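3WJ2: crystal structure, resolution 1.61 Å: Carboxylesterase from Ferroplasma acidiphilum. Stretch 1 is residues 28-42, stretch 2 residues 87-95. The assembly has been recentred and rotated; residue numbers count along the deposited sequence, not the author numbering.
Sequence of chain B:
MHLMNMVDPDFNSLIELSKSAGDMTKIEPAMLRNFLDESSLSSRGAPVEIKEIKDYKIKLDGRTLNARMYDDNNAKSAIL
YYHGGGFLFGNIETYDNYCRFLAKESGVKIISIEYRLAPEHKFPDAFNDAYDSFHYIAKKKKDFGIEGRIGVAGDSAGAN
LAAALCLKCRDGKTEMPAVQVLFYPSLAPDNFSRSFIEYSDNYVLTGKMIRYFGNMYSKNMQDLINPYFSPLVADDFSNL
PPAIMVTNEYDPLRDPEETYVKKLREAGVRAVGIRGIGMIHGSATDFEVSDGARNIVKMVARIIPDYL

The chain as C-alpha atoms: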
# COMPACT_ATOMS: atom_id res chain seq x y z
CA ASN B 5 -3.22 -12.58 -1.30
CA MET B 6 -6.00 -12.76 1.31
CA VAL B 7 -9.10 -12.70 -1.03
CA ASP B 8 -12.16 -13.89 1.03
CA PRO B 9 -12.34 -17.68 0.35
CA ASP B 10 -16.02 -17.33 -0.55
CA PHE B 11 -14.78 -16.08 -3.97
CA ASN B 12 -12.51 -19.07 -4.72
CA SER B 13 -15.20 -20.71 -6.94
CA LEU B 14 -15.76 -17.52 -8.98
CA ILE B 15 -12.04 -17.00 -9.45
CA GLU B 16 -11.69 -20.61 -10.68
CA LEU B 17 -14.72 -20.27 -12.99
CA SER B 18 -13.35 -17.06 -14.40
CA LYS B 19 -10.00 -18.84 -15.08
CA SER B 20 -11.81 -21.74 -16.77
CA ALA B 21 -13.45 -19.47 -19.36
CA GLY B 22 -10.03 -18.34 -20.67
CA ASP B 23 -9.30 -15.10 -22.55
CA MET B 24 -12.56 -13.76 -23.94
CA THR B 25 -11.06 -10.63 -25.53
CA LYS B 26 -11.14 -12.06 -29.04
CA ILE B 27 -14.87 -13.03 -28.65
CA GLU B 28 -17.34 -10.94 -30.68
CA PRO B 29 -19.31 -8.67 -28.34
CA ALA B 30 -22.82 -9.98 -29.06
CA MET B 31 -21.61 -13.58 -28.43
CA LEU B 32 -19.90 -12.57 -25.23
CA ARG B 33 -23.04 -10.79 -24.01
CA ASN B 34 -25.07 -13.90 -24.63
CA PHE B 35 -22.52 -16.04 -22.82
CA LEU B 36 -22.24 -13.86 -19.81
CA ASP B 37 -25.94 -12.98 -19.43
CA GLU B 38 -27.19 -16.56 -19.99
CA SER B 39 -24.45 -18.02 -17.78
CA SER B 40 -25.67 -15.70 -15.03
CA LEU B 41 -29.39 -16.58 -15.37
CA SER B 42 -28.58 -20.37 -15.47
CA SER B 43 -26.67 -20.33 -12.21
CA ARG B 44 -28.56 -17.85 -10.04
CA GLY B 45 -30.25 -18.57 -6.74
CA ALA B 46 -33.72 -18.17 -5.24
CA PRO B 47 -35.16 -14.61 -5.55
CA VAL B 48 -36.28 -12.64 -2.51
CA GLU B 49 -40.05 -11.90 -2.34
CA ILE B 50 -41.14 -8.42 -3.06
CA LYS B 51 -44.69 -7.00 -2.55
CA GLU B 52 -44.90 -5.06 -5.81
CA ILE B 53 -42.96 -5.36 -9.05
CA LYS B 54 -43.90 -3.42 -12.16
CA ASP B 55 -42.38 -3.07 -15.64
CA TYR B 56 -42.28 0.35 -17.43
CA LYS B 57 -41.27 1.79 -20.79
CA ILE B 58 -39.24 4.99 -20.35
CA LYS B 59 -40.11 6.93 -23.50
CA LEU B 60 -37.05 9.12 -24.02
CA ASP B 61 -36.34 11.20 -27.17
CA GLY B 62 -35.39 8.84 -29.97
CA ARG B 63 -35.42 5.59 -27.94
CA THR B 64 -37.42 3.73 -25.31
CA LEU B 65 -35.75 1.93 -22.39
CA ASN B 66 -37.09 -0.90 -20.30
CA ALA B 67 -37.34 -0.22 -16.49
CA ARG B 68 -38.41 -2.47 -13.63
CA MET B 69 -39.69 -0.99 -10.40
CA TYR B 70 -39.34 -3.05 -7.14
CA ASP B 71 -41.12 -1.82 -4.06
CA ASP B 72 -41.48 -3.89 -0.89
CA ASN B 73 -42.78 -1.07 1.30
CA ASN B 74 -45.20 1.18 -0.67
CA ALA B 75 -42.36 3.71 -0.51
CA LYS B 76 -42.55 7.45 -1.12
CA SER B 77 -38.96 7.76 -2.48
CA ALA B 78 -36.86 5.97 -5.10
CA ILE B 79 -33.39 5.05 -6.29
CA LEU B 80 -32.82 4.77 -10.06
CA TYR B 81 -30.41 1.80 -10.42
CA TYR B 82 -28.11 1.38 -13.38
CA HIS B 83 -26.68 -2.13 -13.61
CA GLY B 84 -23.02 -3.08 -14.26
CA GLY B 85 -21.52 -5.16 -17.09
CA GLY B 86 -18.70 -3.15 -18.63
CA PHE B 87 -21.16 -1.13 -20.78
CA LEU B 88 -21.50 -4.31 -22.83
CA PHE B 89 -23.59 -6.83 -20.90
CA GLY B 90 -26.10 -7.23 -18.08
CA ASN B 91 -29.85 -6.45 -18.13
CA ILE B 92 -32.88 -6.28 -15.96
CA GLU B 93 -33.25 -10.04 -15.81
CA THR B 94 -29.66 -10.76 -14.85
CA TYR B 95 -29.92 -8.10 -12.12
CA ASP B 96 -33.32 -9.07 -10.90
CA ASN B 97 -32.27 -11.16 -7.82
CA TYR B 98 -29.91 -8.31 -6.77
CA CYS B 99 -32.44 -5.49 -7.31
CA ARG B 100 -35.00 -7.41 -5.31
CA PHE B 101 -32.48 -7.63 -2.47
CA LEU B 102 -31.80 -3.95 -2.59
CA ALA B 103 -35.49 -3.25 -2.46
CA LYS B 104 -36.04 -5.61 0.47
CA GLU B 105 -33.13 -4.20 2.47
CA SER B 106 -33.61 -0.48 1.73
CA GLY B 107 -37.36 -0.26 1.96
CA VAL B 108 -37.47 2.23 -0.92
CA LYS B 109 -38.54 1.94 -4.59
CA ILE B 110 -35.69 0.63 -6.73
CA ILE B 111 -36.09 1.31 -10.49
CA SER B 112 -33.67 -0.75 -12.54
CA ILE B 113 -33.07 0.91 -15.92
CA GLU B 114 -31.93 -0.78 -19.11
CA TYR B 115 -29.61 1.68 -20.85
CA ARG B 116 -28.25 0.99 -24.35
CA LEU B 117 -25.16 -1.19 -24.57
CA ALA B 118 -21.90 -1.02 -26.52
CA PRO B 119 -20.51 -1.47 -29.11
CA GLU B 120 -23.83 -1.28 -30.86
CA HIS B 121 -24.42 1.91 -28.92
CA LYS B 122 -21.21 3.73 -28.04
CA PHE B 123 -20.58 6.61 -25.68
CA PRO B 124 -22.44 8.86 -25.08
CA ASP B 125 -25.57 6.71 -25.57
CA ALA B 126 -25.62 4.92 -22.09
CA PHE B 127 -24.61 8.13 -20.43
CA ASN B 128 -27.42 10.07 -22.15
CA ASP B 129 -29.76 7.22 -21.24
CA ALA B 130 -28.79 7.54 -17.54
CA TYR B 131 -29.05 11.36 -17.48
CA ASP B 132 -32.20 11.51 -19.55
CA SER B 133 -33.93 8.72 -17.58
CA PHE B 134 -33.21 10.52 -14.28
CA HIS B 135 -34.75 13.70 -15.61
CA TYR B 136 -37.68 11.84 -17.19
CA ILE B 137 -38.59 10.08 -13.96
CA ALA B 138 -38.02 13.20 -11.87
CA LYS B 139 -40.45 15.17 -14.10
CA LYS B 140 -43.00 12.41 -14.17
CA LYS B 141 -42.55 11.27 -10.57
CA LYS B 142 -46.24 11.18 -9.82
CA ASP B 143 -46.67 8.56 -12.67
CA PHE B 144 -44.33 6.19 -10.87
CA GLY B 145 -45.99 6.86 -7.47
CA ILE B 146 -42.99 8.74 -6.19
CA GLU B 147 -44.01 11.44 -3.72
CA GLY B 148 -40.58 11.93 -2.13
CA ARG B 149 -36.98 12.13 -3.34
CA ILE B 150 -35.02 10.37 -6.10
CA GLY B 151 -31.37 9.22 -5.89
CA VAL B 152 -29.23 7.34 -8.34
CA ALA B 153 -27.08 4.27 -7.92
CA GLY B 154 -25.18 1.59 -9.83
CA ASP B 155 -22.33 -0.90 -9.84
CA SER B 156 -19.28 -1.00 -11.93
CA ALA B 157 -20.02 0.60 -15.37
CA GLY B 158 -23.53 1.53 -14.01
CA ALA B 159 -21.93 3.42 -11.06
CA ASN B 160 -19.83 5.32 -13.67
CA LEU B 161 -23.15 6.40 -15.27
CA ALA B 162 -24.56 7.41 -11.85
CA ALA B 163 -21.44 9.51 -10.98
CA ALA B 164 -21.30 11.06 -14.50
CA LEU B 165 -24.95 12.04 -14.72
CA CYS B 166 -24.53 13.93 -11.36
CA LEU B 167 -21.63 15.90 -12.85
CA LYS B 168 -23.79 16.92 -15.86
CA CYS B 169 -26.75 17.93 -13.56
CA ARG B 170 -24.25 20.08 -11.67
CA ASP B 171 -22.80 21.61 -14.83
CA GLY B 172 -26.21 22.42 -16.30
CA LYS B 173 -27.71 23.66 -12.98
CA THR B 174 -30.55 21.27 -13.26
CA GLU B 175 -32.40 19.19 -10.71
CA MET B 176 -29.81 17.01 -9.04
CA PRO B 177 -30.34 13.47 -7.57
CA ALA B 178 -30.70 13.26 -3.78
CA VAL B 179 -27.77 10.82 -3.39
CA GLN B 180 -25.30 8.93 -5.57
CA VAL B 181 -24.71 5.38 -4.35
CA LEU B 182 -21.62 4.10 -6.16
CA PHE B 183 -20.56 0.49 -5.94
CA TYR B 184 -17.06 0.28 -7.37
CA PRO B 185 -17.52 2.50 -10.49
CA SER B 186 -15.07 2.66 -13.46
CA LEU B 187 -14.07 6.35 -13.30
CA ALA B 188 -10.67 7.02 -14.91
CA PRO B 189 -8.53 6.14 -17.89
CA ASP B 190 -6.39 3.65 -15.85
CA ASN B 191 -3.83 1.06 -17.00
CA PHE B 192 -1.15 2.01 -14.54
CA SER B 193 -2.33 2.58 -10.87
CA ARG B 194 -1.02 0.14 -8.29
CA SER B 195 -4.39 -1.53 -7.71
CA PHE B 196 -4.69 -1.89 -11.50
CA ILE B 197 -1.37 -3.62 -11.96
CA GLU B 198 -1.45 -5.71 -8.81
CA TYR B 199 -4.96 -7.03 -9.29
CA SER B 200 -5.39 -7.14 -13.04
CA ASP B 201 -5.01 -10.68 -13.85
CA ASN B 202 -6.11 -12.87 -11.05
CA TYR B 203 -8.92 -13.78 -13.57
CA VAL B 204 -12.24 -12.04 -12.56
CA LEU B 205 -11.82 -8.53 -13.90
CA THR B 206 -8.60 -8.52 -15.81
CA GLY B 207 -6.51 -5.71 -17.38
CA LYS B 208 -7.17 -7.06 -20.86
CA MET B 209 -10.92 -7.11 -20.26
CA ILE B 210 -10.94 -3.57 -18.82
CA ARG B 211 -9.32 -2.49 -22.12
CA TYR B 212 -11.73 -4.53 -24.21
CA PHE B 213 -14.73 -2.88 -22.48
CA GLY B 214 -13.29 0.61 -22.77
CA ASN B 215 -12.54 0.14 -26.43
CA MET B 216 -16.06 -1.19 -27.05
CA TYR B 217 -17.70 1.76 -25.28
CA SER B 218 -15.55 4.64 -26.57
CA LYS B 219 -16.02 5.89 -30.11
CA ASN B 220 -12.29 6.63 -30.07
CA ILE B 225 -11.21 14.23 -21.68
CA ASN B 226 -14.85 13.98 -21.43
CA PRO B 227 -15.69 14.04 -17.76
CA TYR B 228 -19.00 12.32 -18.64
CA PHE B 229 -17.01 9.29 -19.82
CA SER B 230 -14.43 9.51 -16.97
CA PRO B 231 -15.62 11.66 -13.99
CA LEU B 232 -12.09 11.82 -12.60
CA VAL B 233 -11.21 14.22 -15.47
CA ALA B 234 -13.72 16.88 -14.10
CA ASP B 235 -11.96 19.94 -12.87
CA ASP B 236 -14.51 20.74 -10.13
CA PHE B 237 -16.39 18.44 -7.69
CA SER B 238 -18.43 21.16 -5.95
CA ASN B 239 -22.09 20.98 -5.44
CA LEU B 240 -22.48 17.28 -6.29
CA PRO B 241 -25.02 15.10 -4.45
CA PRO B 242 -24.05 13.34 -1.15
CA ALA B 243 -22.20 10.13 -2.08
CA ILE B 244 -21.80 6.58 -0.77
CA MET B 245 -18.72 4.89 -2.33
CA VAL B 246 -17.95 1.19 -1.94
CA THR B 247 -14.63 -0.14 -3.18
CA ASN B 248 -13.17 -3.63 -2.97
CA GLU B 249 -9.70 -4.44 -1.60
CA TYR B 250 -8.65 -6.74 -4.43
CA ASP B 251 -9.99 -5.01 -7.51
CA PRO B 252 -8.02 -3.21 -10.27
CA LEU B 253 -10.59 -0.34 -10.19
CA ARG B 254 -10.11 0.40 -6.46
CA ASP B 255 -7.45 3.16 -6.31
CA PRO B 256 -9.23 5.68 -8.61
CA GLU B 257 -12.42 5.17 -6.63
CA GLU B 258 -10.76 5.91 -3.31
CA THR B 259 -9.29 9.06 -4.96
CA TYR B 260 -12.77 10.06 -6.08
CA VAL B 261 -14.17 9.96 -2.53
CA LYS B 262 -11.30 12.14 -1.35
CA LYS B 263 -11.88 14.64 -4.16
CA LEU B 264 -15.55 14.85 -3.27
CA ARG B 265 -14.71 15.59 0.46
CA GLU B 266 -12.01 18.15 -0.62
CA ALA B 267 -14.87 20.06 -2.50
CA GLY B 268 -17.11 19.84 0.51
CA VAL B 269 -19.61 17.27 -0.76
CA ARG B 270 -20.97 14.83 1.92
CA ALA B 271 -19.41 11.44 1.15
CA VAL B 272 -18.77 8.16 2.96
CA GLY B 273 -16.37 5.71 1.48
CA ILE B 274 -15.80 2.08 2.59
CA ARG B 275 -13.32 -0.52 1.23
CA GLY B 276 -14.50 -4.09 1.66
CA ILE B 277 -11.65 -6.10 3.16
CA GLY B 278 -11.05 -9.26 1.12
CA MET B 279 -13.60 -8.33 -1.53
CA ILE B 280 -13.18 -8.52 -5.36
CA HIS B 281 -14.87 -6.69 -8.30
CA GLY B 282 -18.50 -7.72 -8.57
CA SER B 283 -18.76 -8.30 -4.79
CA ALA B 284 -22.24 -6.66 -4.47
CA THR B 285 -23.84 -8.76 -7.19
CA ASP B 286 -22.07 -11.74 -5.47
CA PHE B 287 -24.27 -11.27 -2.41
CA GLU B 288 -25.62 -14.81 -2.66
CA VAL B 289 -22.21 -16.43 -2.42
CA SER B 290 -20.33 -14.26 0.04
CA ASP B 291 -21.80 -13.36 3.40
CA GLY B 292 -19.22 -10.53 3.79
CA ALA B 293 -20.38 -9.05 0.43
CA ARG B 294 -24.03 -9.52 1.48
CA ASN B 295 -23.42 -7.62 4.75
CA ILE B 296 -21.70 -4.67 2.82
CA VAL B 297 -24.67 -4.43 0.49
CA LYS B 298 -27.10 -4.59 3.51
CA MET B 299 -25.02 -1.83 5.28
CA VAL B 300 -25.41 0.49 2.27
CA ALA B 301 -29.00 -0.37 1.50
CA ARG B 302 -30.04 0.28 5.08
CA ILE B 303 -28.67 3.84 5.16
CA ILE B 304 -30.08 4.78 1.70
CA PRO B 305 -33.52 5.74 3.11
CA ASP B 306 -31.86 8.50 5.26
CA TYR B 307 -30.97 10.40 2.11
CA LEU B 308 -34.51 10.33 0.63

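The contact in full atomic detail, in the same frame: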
# COMPACT_ATOMS: atom_id res chain seq x y z
N GLU B 28 -16.51 -12.01 -30.13
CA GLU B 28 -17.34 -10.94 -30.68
C GLU B 28 -18.30 -10.47 -29.60
O GLU B 28 -18.80 -11.30 -28.81
CB GLU B 28 -18.09 -11.38 -31.93
CG GLU B 28 -17.14 -11.60 -33.17
CD GLU B 28 -16.31 -10.34 -33.54
OE1 GLU B 28 -16.90 -9.23 -33.61
OE2 GLU B 28 -15.07 -10.47 -33.76
N PRO B 29 -18.50 -9.14 -29.49
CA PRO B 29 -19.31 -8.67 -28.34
C PRO B 29 -20.68 -9.28 -28.18
O PRO B 29 -21.08 -9.57 -27.04
CB PRO B 29 -19.42 -7.16 -28.54
CG PRO B 29 -18.53 -6.86 -29.71
CD PRO B 29 -17.87 -8.04 -30.25
N ALA B 30 -21.46 -9.43 -29.25
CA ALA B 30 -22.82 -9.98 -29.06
C ALA B 30 -22.76 -11.45 -28.53
O ALA B 30 -23.58 -11.88 -27.72
CB ALA B 30 -23.61 -9.94 -30.39
N MET B 31 -21.75 -12.20 -28.98
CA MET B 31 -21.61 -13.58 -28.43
C MET B 31 -21.22 -13.59 -26.98
O MET B 31 -21.74 -14.35 -26.17
CB MET B 31 -20.50 -14.29 -29.24
CG MET B 31 -20.93 -14.49 -30.65
SD MET B 31 -21.75 -16.11 -30.60
CE MET B 31 -20.19 -17.00 -30.55
N LEU B 32 -20.31 -12.66 -26.61
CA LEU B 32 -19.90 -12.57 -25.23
C LEU B 32 -21.04 -12.16 -24.31
O LEU B 32 -21.18 -12.67 -23.24
CB LEU B 32 -18.74 -11.58 -25.10
CG LEU B 32 -18.22 -11.30 -23.72
CD1 LEU B 32 -17.49 -12.57 -23.16
CD2 LEU B 32 -17.25 -10.18 -23.86
N ARG B 33 -21.87 -11.24 -24.77
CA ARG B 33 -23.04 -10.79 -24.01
C ARG B 33 -23.96 -11.96 -23.75
O ARG B 33 -24.42 -12.17 -22.66
CB ARG B 33 -23.76 -9.72 -24.83
CG ARG B 33 -25.11 -9.20 -24.21
CD ARG B 33 -25.81 -8.22 -25.09
NE ARG B 33 -24.96 -7.03 -25.23
CZ ARG B 33 -24.54 -6.52 -26.38
NH1 ARG B 33 -24.92 -7.06 -27.59
NH2 ARG B 33 -23.72 -5.46 -26.41
N ASN B 34 -24.26 -12.72 -24.81
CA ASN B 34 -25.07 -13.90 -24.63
C ASN B 34 -24.45 -14.88 -23.61
O ASN B 34 -25.14 -15.36 -22.71
CB ASN B 34 -25.19 -14.59 -26.00
CG ASN B 34 -25.61 -16.04 -25.88
OD1 ASN B 34 -24.78 -17.01 -25.85
ND2 ASN B 34 -26.88 -16.21 -25.72
N PHE B 35 -23.16 -15.15 -23.74
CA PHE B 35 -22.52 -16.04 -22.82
C PHE B 35 -22.63 -15.56 -21.40
O PHE B 35 -23.01 -16.27 -20.52
CB PHE B 35 -21.05 -16.25 -23.20
CG PHE B 35 -20.32 -17.11 -22.22
CD1 PHE B 35 -20.59 -18.51 -22.14
CD2 PHE B 35 -19.33 -16.57 -21.39
CE1 PHE B 35 -19.91 -19.30 -21.24
CE2 PHE B 35 -18.64 -17.38 -20.46
CZ PHE B 35 -18.92 -18.74 -20.41
N LEU B 36 -22.29 -14.29 -21.17
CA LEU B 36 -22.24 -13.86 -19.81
C LEU B 36 -23.66 -13.67 -19.22
O LEU B 36 -23.87 -14.03 -18.02
CB LEU B 36 -21.41 -12.56 -19.73
CG LEU B 36 -19.92 -12.70 -20.12
CD1 LEU B 36 -19.31 -11.23 -20.19
CD2 LEU B 36 -19.21 -13.54 -19.05
N ASP B 37 -24.63 -13.20 -20.02
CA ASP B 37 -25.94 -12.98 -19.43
C ASP B 37 -26.63 -14.34 -19.17
O ASP B 37 -27.25 -14.52 -18.14
CB ASP B 37 -26.88 -12.16 -20.31
CG ASP B 37 -26.45 -10.66 -20.44
OD1 ASP B 37 -25.62 -10.27 -19.60
OD2 ASP B 37 -26.98 -10.03 -21.41
N GLU B 38 -26.51 -15.25 -20.15
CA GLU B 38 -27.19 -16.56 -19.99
C GLU B 38 -26.52 -17.42 -18.93
O GLU B 38 -27.23 -18.07 -18.14
CB GLU B 38 -27.37 -17.28 -21.33
CG GLU B 38 -28.17 -16.53 -22.42
CD GLU B 38 -29.69 -16.27 -22.09
OE1 GLU B 38 -30.23 -16.88 -21.13
OE2 GLU B 38 -30.32 -15.42 -22.78
N SER B 39 -25.20 -17.38 -18.86
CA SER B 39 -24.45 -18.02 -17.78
C SER B 39 -24.97 -17.58 -16.41
O SER B 39 -25.19 -18.41 -15.51
CB SER B 39 -22.93 -17.72 -17.86
OG SER B 39 -22.39 -18.49 -18.90
N SER B 40 -25.15 -16.26 -16.26
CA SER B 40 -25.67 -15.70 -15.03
C SER B 40 -27.10 -16.18 -14.69
O SER B 40 -27.37 -16.58 -13.54
CB SER B 40 -25.54 -14.14 -15.05
OG SER B 40 -26.36 -13.64 -14.03
N LEU B 41 -28.00 -16.16 -15.66
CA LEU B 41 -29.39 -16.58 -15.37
C LEU B 41 -29.44 -18.08 -15.00
O LEU B 41 -30.24 -18.48 -14.11
CB LEU B 41 -30.36 -16.26 -16.54
CG LEU B 41 -30.46 -14.77 -16.88
CD1 LEU B 41 -31.23 -14.56 -18.17
CD2 LEU B 41 -31.16 -14.13 -15.72
N SER B 42 -28.61 -18.87 -15.68
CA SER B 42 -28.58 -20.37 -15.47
C SER B 42 -28.15 -20.77 -14.06
O SER B 42 -28.46 -21.88 -13.61
CB SER B 42 -27.64 -21.03 -16.45
OG SER B 42 -28.29 -21.06 -17.70
N PHE B 87 -20.49 -1.88 -19.70
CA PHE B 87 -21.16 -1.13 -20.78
C PHE B 87 -21.63 -2.06 -21.90
O PHE B 87 -22.27 -1.59 -22.89
CB PHE B 87 -20.41 0.12 -21.32
CG PHE B 87 -20.00 1.06 -20.24
CD1 PHE B 87 -20.90 1.98 -19.74
CD2 PHE B 87 -18.66 1.04 -19.81
CE1 PHE B 87 -20.38 2.90 -18.71
CE2 PHE B 87 -18.16 1.91 -18.85
CZ PHE B 87 -19.09 2.81 -18.28
N LEU B 88 -21.35 -3.37 -21.70
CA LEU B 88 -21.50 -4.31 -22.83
C LEU B 88 -22.58 -5.33 -22.53
O LEU B 88 -23.29 -5.73 -23.48
CB LEU B 88 -20.15 -4.98 -23.16
CG LEU B 88 -20.07 -5.79 -24.46
CD1 LEU B 88 -18.64 -5.68 -24.95
CD2 LEU B 88 -20.40 -7.18 -23.92
N PHE B 89 -22.64 -5.78 -21.29
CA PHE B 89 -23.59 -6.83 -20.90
C PHE B 89 -24.40 -6.45 -19.69
O PHE B 89 -24.33 -5.34 -19.14
CB PHE B 89 -22.86 -8.23 -20.81
CG PHE B 89 -21.93 -8.35 -19.64
CD1 PHE B 89 -22.33 -9.02 -18.47
CD2 PHE B 89 -20.65 -7.87 -19.70
CE1 PHE B 89 -21.46 -9.19 -17.34
CE2 PHE B 89 -19.78 -7.97 -18.62
CZ PHE B 89 -20.17 -8.59 -17.43
N GLY B 90 -25.16 -7.40 -19.17
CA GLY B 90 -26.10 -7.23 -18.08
C GLY B 90 -27.45 -6.69 -18.59
O GLY B 90 -27.50 -6.03 -19.62
N ASN B 91 -28.50 -6.93 -17.81
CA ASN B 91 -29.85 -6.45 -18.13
C ASN B 91 -30.74 -6.64 -16.90
O ASN B 91 -30.31 -7.02 -15.80
CB ASN B 91 -30.40 -7.17 -19.41
CG ASN B 91 -30.49 -8.65 -19.24
OD1 ASN B 91 -30.94 -9.16 -18.21
ND2 ASN B 91 -30.04 -9.37 -20.26
N ILE B 92 -32.00 -6.21 -17.04
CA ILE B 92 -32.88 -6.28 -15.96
C ILE B 92 -33.01 -7.71 -15.39
O ILE B 92 -33.06 -7.90 -14.21
CB ILE B 92 -34.26 -5.70 -16.39
CG1 ILE B 92 -34.22 -4.19 -16.32
CG2 ILE B 92 -35.31 -6.16 -15.41
CD1 ILE B 92 -35.37 -3.47 -17.06
N GLU B 93 -33.09 -8.69 -16.28
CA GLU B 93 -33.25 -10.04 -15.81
C GLU B 93 -32.03 -10.53 -15.09
O GLU B 93 -32.23 -11.15 -14.02
CB GLU B 93 -33.60 -11.05 -16.94
CG GLU B 93 -34.94 -10.69 -17.68
CD GLU B 93 -36.18 -10.55 -16.80
OE1 GLU B 93 -36.26 -11.06 -15.66
OE2 GLU B 93 -37.10 -9.81 -17.24
N THR B 94 -30.81 -10.18 -15.56
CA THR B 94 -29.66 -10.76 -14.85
C THR B 94 -29.47 -10.06 -13.47
O THR B 94 -28.84 -10.63 -12.55
CB THR B 94 -28.38 -10.72 -15.61
OG1 THR B 94 -27.96 -9.34 -15.82
CG2 THR B 94 -28.50 -11.31 -17.01
N TYR B 95 -29.98 -8.81 -13.37
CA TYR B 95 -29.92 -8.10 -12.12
C TYR B 95 -31.13 -8.31 -11.25
O TYR B 95 -31.17 -7.71 -10.21
CB TYR B 95 -29.69 -6.51 -12.41
CG TYR B 95 -28.16 -6.29 -12.51
CD1 TYR B 95 -27.45 -6.78 -13.58
CD2 TYR B 95 -27.50 -5.55 -11.48
CE1 TYR B 95 -25.98 -6.61 -13.65
CE2 TYR B 95 -26.13 -5.38 -11.60
CZ TYR B 95 -25.40 -5.92 -12.60
OH TYR B 95 -24.04 -5.76 -12.66
O HOH W 1 -27.05 -7.51 -21.94
O HOH W 2 -30.31 -12.53 -21.47
O HOH W 3 -28.46 -13.40 -12.77

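The apolar centre of the contact lies where Leu36 meets Phe89. Leu36 CD1 sits over one face of the Phe89 ring, 3.6 Å from its centroid and 12° off the ring normal; Phe89 CE2 is also 3.6 Å from Leu36 CD1. This is a CH-pi contact: the methyl group rests on the pi cloud. Toward the start of the helix, Leu88 continues the apolar surface. Its CD1 lies 4.0 Å from Pro29 CB, and its CD2 lies 4.4 Å from Leu32 CD2.

The backbone arrangement follows the same order. Residues 29-42 form a helix, and stretch 2 runs along it in the same general direction as an irregular segment. Arg33 lies nearest Phe89, Asp37 nearest Gly90, and Leu41 nearest Thr94, so contacts recur at each helical turn.

At the far end, Leu41 covers the backbone of Glu93 and Thr94. Its CD2 is 3.6 Å from Glu93 O and 3.8 Å from Thr94 CA. Thr94 CG2 also packs 3.8 Å from Asp37 CB.

Polar groups tie the two stretches together. The carbonyl of Leu88 accepts two hydrogen bonds from the Arg33 guanidinium, from NE to O at 2.7 Å and from NH2 to O at 3.0 Å. The oxygen lies near the guanidinium plane, where the N-H groups point. Asp37 OD1 accepts a hydrogen bond from Gly90 N at 2.9 Å. Gly90 has positive phi, which favours glycine, and a CB there would be crowded by Tyr95 CE1.

Waters extend the polar edge. Water 1 donates to Asp37 OD2 at 2.6 Å and to Gly90 O at 2.8 Å. Water 3 lies 2.5 Å from Ser40 OG and donates to Thr94 O at 2.8 Å. Within stretch 2, Thr94 N donates to Asn91 OD1 at 2.8 Å, and Asn91 N donates to Thr94 OG1 at 3.2 Å. This reciprocal pair links Asn91 and Thr94 within stretch 2.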